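Local coordinates for protein signal recognition particle subunit srp14 (Schizosaccharomyces pombe, PDB 2W9J) that is a 7S RNA-binding component of the signal recognition particle, which probably targets secretory and membrane proteins to the endoplasmic reticulum during translation, at residues K10-T13 and D14-T18. Numbering follows the deposited sequence.
Sequences KKLT and DLLQT
K10 and D14, one helical turn apart on helix 5-17, are joined by an i to i+4 salt bridge on the outer surface of the helix. The lysine NZ reaches both carboxylate oxygens in a weak fork, 3.2 Å from D14 OD2 and slightly farther from OD1. CG of K10 stands anti to the backbone N (chi1 175°), and a bend at chi2 (55°) folds the chain forward along the helix until its end lies beside the carboxylate. D14 meets it halfway: its CG swings beside its own backbone N, back toward the preceding turn. K11 approaches the same acid from another side, its chain crossing that of D14 at about a right angle with NZ 3.6 Å from D14 CB; its ammonium stays 4.4 Å from OD2, near enough that some attraction is likely, but too far for a second salt bridge. An alanine here in place of the aspartate removes the carboxylate, and the ammonium of K10 would probably be left without its mate and free to turn, with the attraction on K11 gone as well.

Farther round the helix, the methyl CG2 of T13 lies alongside the aliphatic part of Q17, 4.1 Å from its CG, while T13 OG1 bonds back to the carbonyl of L9. L12, which is buried, and L16, only partly so, touch loosely, CD1 to CG 4.4 Å. Backbone bonds bind the turns together, Q17 N to T13 O at 2.8 Å among them, and near the end of the helix the hydroxyl of T18 donates to D14 O over 2.6 Å. The charged groups thus lie on the exposed side of the last turns of the helix, and the long, solvent-accessible ion pair is likely to contribute only modestly to its stability.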
ATOM      1  N   LYS A  10      -4.894  -1.893  -5.352  1.00 47.73           N
ATOM      2  CA  LYS A  10      -5.704  -2.961  -5.920  1.00 48.41           C
ATOM      3  C   LYS A  10      -5.278  -4.305  -5.347  1.00 48.89           C
ATOM      4  O   LYS A  10      -6.126  -5.152  -5.031  1.00 49.18           O
ATOM      5  CB  LYS A  10      -5.607  -2.984  -7.444  1.00 48.33           C
ATOM      6  CG  LYS A  10      -6.341  -4.155  -8.107  1.00 49.13           C
ATOM      7  CD  LYS A  10      -7.827  -4.206  -7.690  1.00 51.17           C
ATOM      8  CE  LYS A  10      -8.481  -5.558  -7.993  1.00 50.92           C
ATOM      9  NZ  LYS A  10      -9.548  -5.899  -7.005  1.00 50.55           N
ATOM     10  N   LYS A  11      -3.968  -4.490  -5.209  1.00 49.26           N
ATOM     11  CA  LYS A  11      -3.416  -5.764  -4.743  1.00 49.55           C
ATOM     12  C   LYS A  11      -3.509  -5.891  -3.220  1.00 49.50           C
ATOM     13  O   LYS A  11      -3.579  -7.000  -2.686  1.00 49.46           O
ATOM     14  CB  LYS A  11      -1.978  -5.946  -5.254  1.00 49.60           C
ATOM     15  CG  LYS A  11      -1.461  -7.394  -5.248  1.00 50.46           C
ATOM     16  CD  LYS A  11      -2.381  -8.365  -5.995  1.00 51.23           C
ATOM     17  CE  LYS A  11      -2.364  -9.747  -5.334  1.00 51.40           C
ATOM     18  NZ  LYS A  11      -3.597 -10.540  -5.612  1.00 51.22           N
ATOM     19  N   LEU A  12      -3.524  -4.742  -2.542  1.00 49.56           N
ATOM     20  CA  LEU A  12      -3.715  -4.653  -1.097  1.00 49.81           C
ATOM     21  C   LEU A  12      -5.081  -5.175  -0.700  1.00 50.42           C
ATOM     22  O   LEU A  12      -5.203  -5.927   0.263  1.00 51.02           O
ATOM     23  CB  LEU A  12      -3.589  -3.197  -0.634  1.00 49.66           C
ATOM     24  CG  LEU A  12      -3.783  -2.867   0.846  1.00 48.01           C
ATOM     25  CD1 LEU A  12      -2.805  -3.657   1.692  1.00 47.91           C
ATOM     26  CD2 LEU A  12      -3.581  -1.390   1.076  1.00 46.73           C
ATOM     27  N   THR A  13      -6.102  -4.742  -1.435  1.00 50.90           N
ATOM     28  CA  THR A  13      -7.450  -5.269  -1.311  1.00 51.26           C
ATOM     29  C   THR A  13      -7.392  -6.783  -1.337  1.00 51.73           C
ATOM     30  O   THR A  13      -7.771  -7.445  -0.373  1.00 51.65           O
ATOM     31  CB  THR A  13      -8.341  -4.786  -2.474  1.00 51.15           C
ATOM     32  OG1 THR A  13      -8.583  -3.381  -2.341  1.00 51.06           O
ATOM     33  CG2 THR A  13      -9.672  -5.525  -2.488  1.00 51.08           C
ATOM     34  N   ASP A  14      -6.877  -7.317  -2.438  1.00 52.53           N
ATOM     35  CA  ASP A  14      -6.911  -8.749  -2.688  1.00 53.57           C
ATOM     36  C   ASP A  14      -6.035  -9.544  -1.717  1.00 54.08           C
ATOM     37  O   ASP A  14      -6.227 -10.751  -1.562  1.00 54.14           O
ATOM     38  CB  ASP A  14      -6.576  -9.040  -4.154  1.00 53.63           C
ATOM     39  CG  ASP A  14      -7.530  -8.330  -5.126  1.00 54.28           C
ATOM     40  OD1 ASP A  14      -8.755  -8.305  -4.876  1.00 54.58           O
ATOM     41  OD2 ASP A  14      -7.051  -7.794  -6.148  1.00 54.81           O
ATOM     42  N   LEU A  15      -5.100  -8.861  -1.052  1.00 54.69           N
ATOM     43  CA  LEU A  15      -4.322  -9.465   0.040  1.00 55.38           C
ATOM     44  C   LEU A  15      -5.133  -9.576   1.319  1.00 55.66           C
ATOM     45  O   LEU A  15      -5.010 -10.554   2.060  1.00 55.64           O
ATOM     46  CB  LEU A  15      -3.047  -8.673   0.342  1.00 55.37           C
ATOM     47  CG  LEU A  15      -1.791  -8.839  -0.518  1.00 56.24           C
ATOM     48  CD1 LEU A  15      -0.557  -8.587   0.347  1.00 57.77           C
ATOM     49  CD2 LEU A  15      -1.687 -10.206  -1.199  1.00 56.67           C
ATOM     50  N   LEU A  16      -5.942  -8.554   1.580  1.00 56.17           N
ATOM     51  CA  LEU A  16      -6.801  -8.521   2.762  1.00 56.59           C
ATOM     52  C   LEU A  16      -8.072  -9.355   2.575  1.00 56.86           C
ATOM     53  O   LEU A  16      -8.620  -9.869   3.553  1.00 56.99           O
ATOM     54  CB  LEU A  16      -7.149  -7.076   3.141  1.00 56.56           C
ATOM     55  CG  LEU A  16      -6.009  -6.105   3.472  1.00 56.27           C
ATOM     56  CD1 LEU A  16      -6.584  -4.745   3.837  1.00 56.10           C
ATOM     57  CD2 LEU A  16      -5.118  -6.632   4.594  1.00 56.09           C
ATOM     58  N   GLN A  17      -8.532  -9.472   1.325  1.00 57.20           N
ATOM     59  CA  GLN A  17      -9.677 -10.315   0.955  1.00 57.44           C
ATOM     60  C   GLN A  17      -9.364 -11.782   1.177  1.00 57.42           C
ATOM     61  O   GLN A  17     -10.215 -12.543   1.633  1.00 57.34           O
ATOM     62  CB  GLN A  17     -10.039 -10.128  -0.520  1.00 57.58           C
ATOM     63  CG  GLN A  17     -11.015  -8.999  -0.817  1.00 58.27           C
ATOM     64  CD  GLN A  17     -11.345  -8.885  -2.303  1.00 59.47           C
ATOM     65  OE1 GLN A  17     -10.716  -9.532  -3.147  1.00 59.99           O
ATOM     66  NE2 GLN A  17     -12.337  -8.056  -2.627  1.00 59.43           N
ATOM     67  N   THR A  18      -8.134 -12.165   0.839  1.00 57.63           N
ATOM     68  CA  THR A  18      -7.688 -13.553   0.932  1.00 57.90           C
ATOM     69  C   THR A  18      -7.256 -13.925   2.369  1.00 57.88           C
ATOM     70  O   THR A  18      -7.045 -15.102   2.674  1.00 57.94           O
ATOM     71  CB  THR A  18      -6.582 -13.869  -0.134  1.00 57.97           C
ATOM     72  OG1 THR A  18      -6.913 -13.217  -1.370  1.00 58.22           O
ATOM     73  CG2 THR A  18      -6.483 -15.373  -0.406  1.00 58.02           C
TER